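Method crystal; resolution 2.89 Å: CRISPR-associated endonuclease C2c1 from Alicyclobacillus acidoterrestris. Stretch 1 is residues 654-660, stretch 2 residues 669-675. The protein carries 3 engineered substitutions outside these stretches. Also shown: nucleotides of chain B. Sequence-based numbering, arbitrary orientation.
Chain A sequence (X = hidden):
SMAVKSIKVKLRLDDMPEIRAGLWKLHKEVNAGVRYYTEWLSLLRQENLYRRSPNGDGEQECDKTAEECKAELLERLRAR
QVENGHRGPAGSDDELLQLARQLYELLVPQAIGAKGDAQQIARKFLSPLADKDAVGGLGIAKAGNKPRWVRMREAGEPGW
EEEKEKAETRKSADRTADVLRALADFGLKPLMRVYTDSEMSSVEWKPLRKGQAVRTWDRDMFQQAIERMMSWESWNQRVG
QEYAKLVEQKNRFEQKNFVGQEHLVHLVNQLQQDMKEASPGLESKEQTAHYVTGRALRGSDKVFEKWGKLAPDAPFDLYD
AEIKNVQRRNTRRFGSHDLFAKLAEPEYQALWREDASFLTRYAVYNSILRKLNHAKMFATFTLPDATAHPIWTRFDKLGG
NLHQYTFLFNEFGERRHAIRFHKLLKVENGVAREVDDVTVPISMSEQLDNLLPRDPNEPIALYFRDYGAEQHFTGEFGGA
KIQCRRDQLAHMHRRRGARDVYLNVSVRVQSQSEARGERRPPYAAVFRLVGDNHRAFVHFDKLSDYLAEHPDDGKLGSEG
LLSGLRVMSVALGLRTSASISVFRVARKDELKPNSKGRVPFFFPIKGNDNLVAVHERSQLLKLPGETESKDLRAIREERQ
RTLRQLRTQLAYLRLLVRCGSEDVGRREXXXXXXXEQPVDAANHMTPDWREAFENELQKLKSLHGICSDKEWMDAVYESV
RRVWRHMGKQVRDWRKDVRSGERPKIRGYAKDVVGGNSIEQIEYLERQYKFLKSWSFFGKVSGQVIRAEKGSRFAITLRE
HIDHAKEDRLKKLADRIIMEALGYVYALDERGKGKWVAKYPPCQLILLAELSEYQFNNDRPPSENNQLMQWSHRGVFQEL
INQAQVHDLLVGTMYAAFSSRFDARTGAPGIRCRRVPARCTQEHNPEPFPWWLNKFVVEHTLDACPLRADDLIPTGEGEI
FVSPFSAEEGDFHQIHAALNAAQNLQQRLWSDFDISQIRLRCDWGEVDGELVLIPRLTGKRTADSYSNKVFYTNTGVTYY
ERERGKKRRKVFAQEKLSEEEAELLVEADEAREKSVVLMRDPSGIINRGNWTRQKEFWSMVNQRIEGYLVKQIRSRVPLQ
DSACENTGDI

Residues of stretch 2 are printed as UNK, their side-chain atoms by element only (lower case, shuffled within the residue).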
# COMPACT_ATOMS: atom_id res chain seq x y z
N ARG A 654 -4.23 -23.51 -27.13
CA ARG A 654 -5.64 -23.32 -26.79
C ARG A 654 -6.50 -23.13 -28.03
O ARG A 654 -7.69 -23.47 -28.01
CB ARG A 654 -5.79 -22.13 -25.84
CG ARG A 654 -5.03 -22.29 -24.55
CD ARG A 654 -5.46 -21.25 -23.53
NE ARG A 654 -5.13 -21.68 -22.17
CZ ARG A 654 -4.07 -21.25 -21.50
NH1 ARG A 654 -3.24 -20.36 -22.05
NH2 ARG A 654 -3.84 -21.69 -20.27
N LEU A 655 -5.93 -22.57 -29.10
CA LEU A 655 -6.66 -22.52 -30.36
C LEU A 655 -6.89 -23.92 -30.92
O LEU A 655 -7.95 -24.21 -31.47
CB LEU A 655 -5.91 -21.65 -31.37
CG LEU A 655 -6.24 -20.16 -31.35
CD1 LEU A 655 -5.33 -19.38 -32.29
CD2 LEU A 655 -7.71 -19.93 -31.72
N LEU A 656 -5.89 -24.80 -30.78
CA LEU A 656 -6.06 -26.17 -31.24
C LEU A 656 -7.08 -26.91 -30.39
O LEU A 656 -7.86 -27.72 -30.91
CB LEU A 656 -4.71 -26.89 -31.22
CG LEU A 656 -4.70 -28.35 -31.68
CD1 LEU A 656 -5.12 -28.46 -33.14
CD2 LEU A 656 -3.33 -28.96 -31.47
N VAL A 657 -7.10 -26.64 -29.08
CA VAL A 657 -8.02 -27.32 -28.18
C VAL A 657 -9.46 -26.99 -28.55
O VAL A 657 -10.33 -27.87 -28.57
CB VAL A 657 -7.71 -26.95 -26.72
CG1 VAL A 657 -8.86 -27.32 -25.81
CG2 VAL A 657 -6.44 -27.66 -26.28
N ARG A 658 -9.74 -25.73 -28.88
CA ARG A 658 -11.09 -25.34 -29.25
C ARG A 658 -11.59 -26.08 -30.48
O ARG A 658 -12.81 -26.22 -30.65
CB ARG A 658 -11.17 -23.84 -29.49
CG ARG A 658 -10.88 -23.01 -28.26
CD ARG A 658 -11.04 -21.53 -28.56
NE ARG A 658 -12.44 -21.17 -28.72
CZ ARG A 658 -12.86 -20.03 -29.27
NH1 ARG A 658 -14.15 -19.78 -29.38
NH2 ARG A 658 -11.97 -19.15 -29.73
N CYS A 659 -10.69 -26.55 -31.34
CA CYS A 659 -11.10 -27.27 -32.54
C CYS A 659 -11.74 -28.61 -32.21
O CYS A 659 -12.35 -29.22 -33.10
CB CYS A 659 -9.91 -27.49 -33.47
SG CYS A 659 -9.15 -25.98 -34.11
N GLY A 660 -11.59 -29.09 -30.98
CA GLY A 660 -12.21 -30.32 -30.55
C GLY A 660 -13.43 -30.07 -29.70
O GLY A 660 -13.77 -30.87 -28.82
N UNK A 669 -15.32 -22.19 -36.51
CA UNK A 669 -14.73 -20.85 -36.45
C UNK A 669 -13.31 -20.90 -35.90
O UNK A 669 -12.49 -20.04 -36.24
n UNK A 669 -19.08 -18.39 -35.86
n UNK A 669 -21.21 -17.53 -35.73
c UNK A 669 -17.72 -18.62 -35.36
c UNK A 669 -16.94 -19.57 -36.24
c UNK A 669 -15.60 -19.92 -35.61
n UNK A 669 -19.72 -17.15 -34.03
c UNK A 669 -20.00 -17.69 -35.21
N UNK A 670 -13.01 -21.88 -35.06
CA UNK A 670 -11.66 -22.02 -34.51
C UNK A 670 -10.73 -22.68 -35.51
O UNK A 670 -9.60 -22.22 -35.72
o UNK A 670 -12.70 -22.32 -32.33
c UNK A 670 -11.71 -22.82 -33.21
N UNK A 671 -11.18 -23.76 -36.15
CA UNK A 671 -10.36 -24.42 -37.16
C UNK A 671 -10.07 -23.48 -38.32
O UNK A 671 -9.05 -23.64 -39.01
n UNK A 671 -9.98 -27.26 -40.80
c UNK A 671 -10.39 -26.39 -38.78
c UNK A 671 -7.72 -28.25 -40.35
c UNK A 671 -10.88 -26.56 -40.04
c UNK A 671 -6.78 -28.40 -39.37
c UNK A 671 -8.13 -27.19 -37.76
c UNK A 671 -9.11 -27.02 -38.75
c UNK A 671 -6.98 -27.88 -38.09
c UNK A 671 -11.07 -25.69 -37.65
c UNK A 671 -8.88 -27.56 -40.03
N UNK A 672 -10.93 -22.49 -38.55
CA UNK A 672 -10.66 -21.50 -39.59
C UNK A 672 -9.44 -20.66 -39.24
O UNK A 672 -8.56 -20.44 -40.09
c UNK A 672 -11.89 -20.61 -39.80
N UNK A 673 -9.35 -20.19 -37.99
CA UNK A 673 -8.24 -19.33 -37.59
C UNK A 673 -6.90 -20.04 -37.65
O UNK A 673 -5.86 -19.37 -37.67
c UNK A 673 -11.04 -16.49 -34.44
c UNK A 673 -8.47 -18.79 -36.18
c UNK A 673 -9.67 -17.87 -36.04
n UNK A 673 -11.23 -16.09 -33.02
c UNK A 673 -9.80 -17.36 -34.61
N UNK A 674 -6.89 -21.37 -37.69
CA UNK A 674 -5.63 -22.11 -37.74
C UNK A 674 -5.14 -22.36 -39.16
O UNK A 674 -3.93 -22.32 -39.41
c UNK A 674 -5.90 -23.37 -35.49
c UNK A 674 -4.77 -22.55 -34.90
c UNK A 674 -5.77 -23.44 -37.00
c UNK A 674 -5.90 -24.77 -34.90
N UNK A 675 -6.04 -22.63 -40.10
CA UNK A 675 -5.60 -22.93 -41.46
C UNK A 675 -5.63 -21.72 -42.39
O UNK A 675 -4.99 -21.74 -43.44
c UNK A 675 -7.94 -23.70 -41.98
c UNK A 675 -6.16 -25.36 -41.37
c UNK A 675 -6.46 -24.05 -42.07
c UNK A 675 -8.54 -23.14 -43.26
P A B 107 -8.45 -21.24 -20.80
OP1 A B 107 -7.90 -22.25 -21.74
OP2 A B 107 -8.02 -19.82 -20.91
O5' A B 107 -10.04 -21.27 -20.87
C5' A B 107 -10.74 -22.51 -20.82
C4' A B 107 -12.23 -22.29 -20.77
O4' A B 107 -12.60 -21.66 -19.51
C3' A B 107 -12.81 -21.37 -21.83
O3' A B 107 -13.01 -22.02 -23.07
C2' A B 107 -14.11 -20.90 -21.18
O2' A B 107 -15.12 -21.89 -21.28
C1' A B 107 -13.69 -20.79 -19.71
N9 A B 107 -13.28 -19.42 -19.34
C8 A B 107 -12.00 -18.93 -19.16
N7 A B 107 -11.97 -17.66 -18.82
C5 A B 107 -13.31 -17.29 -18.77
C6 A B 107 -13.95 -16.08 -18.47
N6 A B 107 -13.30 -14.96 -18.15
N1 A B 107 -15.30 -16.05 -18.52
C2 A B 107 -15.95 -17.17 -18.84
N3 A B 107 -15.46 -18.37 -19.14
C4 A B 107 -14.12 -18.36 -19.09
P C B 106 -4.72 -17.97 -18.14
OP1 C B 106 -3.85 -18.37 -19.27
OP2 C B 106 -5.26 -16.58 -18.07
O5' C B 106 -5.93 -18.99 -18.06
C5' C B 106 -5.70 -20.35 -17.74
C4' C B 106 -6.97 -21.03 -17.30
O4' C B 106 -7.42 -20.45 -16.05
C3' C B 106 -8.16 -20.87 -18.23
O3' C B 106 -8.11 -21.76 -19.32
C2' C B 106 -9.33 -21.10 -17.30
O2' C B 106 -9.50 -22.49 -17.05
C1' C B 106 -8.83 -20.43 -16.02
N1 C B 106 -9.29 -19.03 -15.90
C2 C B 106 -10.54 -18.78 -15.34
O2 C B 106 -11.21 -19.75 -14.97
N3 C B 106 -10.98 -17.51 -15.22
C4 C B 106 -10.21 -16.50 -15.64
N4 C B 106 -10.68 -15.26 -15.51
C5 C B 106 -8.93 -16.72 -16.21
C6 C B 106 -8.51 -17.99 -16.32
P A B 109 -16.72 -18.77 -27.66
OP1 A B 109 -17.12 -19.55 -28.86
OP2 A B 109 -15.28 -18.57 -27.35
O5' A B 109 -17.39 -17.33 -27.77
C5' A B 109 -18.80 -17.19 -27.65
C4' A B 109 -19.18 -15.79 -27.26
O4' A B 109 -18.80 -15.53 -25.88
C3' A B 109 -18.50 -14.67 -28.02
O3' A B 109 -19.06 -14.46 -29.31
C2' A B 109 -18.67 -13.49 -27.08
O2' A B 109 -20.00 -13.01 -27.13
C1' A B 109 -18.45 -14.17 -25.73
N9 A B 109 -17.03 -14.08 -25.33
C8 A B 109 -16.02 -14.99 -25.55
N7 A B 109 -14.85 -14.60 -25.09
C5 A B 109 -15.11 -13.34 -24.56
C6 A B 109 -14.29 -12.40 -23.92
N6 A B 109 -12.98 -12.58 -23.71
N1 A B 109 -14.86 -11.25 -23.50
C2 A B 109 -16.17 -11.07 -23.71
N3 A B 109 -17.05 -11.88 -24.30
C4 A B 109 -16.45 -13.01 -24.70

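Position 669 carries seven side-chain atoms: three carbons in a row, a nitrogen, then a carbon bearing two further nitrogens. This is a guanidinium group on an extended chain, and it touches nothing on stretch 1; its end leads away, into an exposed setting. The residue is Arg669.

Position 670 has just two side-chain atoms, a carbon and an oxygen. The CA-to-CB bond points toward stretch 1, and the oxygen lies 3.6 Å from Arg658 CB and over one face of the Arg658 guanidinium. A single carbon ending in oxygen identifies Ser670, whose OG is hydrogen-bonded elsewhere in the structure.

At position 671, one carbon leads into fused five- and six-membered rings that together hold eight carbons and one nitrogen. Cys659 SG sits at the edge of these rings and lies 3.6 Å from the backbone N of position 671. This indole can only be tryptophan, Trp671, whose CE3 is 4.0 Å from Cys659 SG.

Position 672 shows a single carbon, CB, which points away from stretch 1 and makes no contact with it. It is Ala672.

Four carbons in a row ending in nitrogen mark position 673. The chain is fully extended and skirts Leu655, the third carbon of the row coming 4.4 Å from Leu655 CD2. This is Lys673; its NZ lies 4.6 Å from Arg658 NH2, a proximity of like charges that offers no attraction.

Position 674 has four carbons, forked at the second; its CA-to-CB bond points toward stretch 1, and the side chain meets Leu655, Leu656 and Cys659. The fork after one CH2 identifies Leu674. Its CD2 approaches Leu655 CB at 3.8 Å, while CD1 lies 3.9 Å from Leu656 CA and 3.6 Å from Cys659 SG.

Position 675 also has four carbons, but the fork is at the first and one arm is two carbons long. Exposed and without contact to stretch 1, it is Ile675.

The helices run at 137° to one another, their axes approaching to 8.6 Å, and the backbones draw nearest where Cys659 CA and Trp671 CA are 5.5 Å apart. No hydrogen bond crosses between the stretches, so the contact rests on packing: Leu674 fits against Leu655, Leu656 and Cys659, and the small Ser670 lies beside Arg658 and Cys659. Stretch 1 also reaches the nucleic acid, with Arg654 NE making a weak hydrogen bond to A107 OP1 of chain B (2.9 Å) and Arg658 NH1 lying 2.6 Å from A109 OP2.

Stretch 2, residues 669-675: RSWAKLI
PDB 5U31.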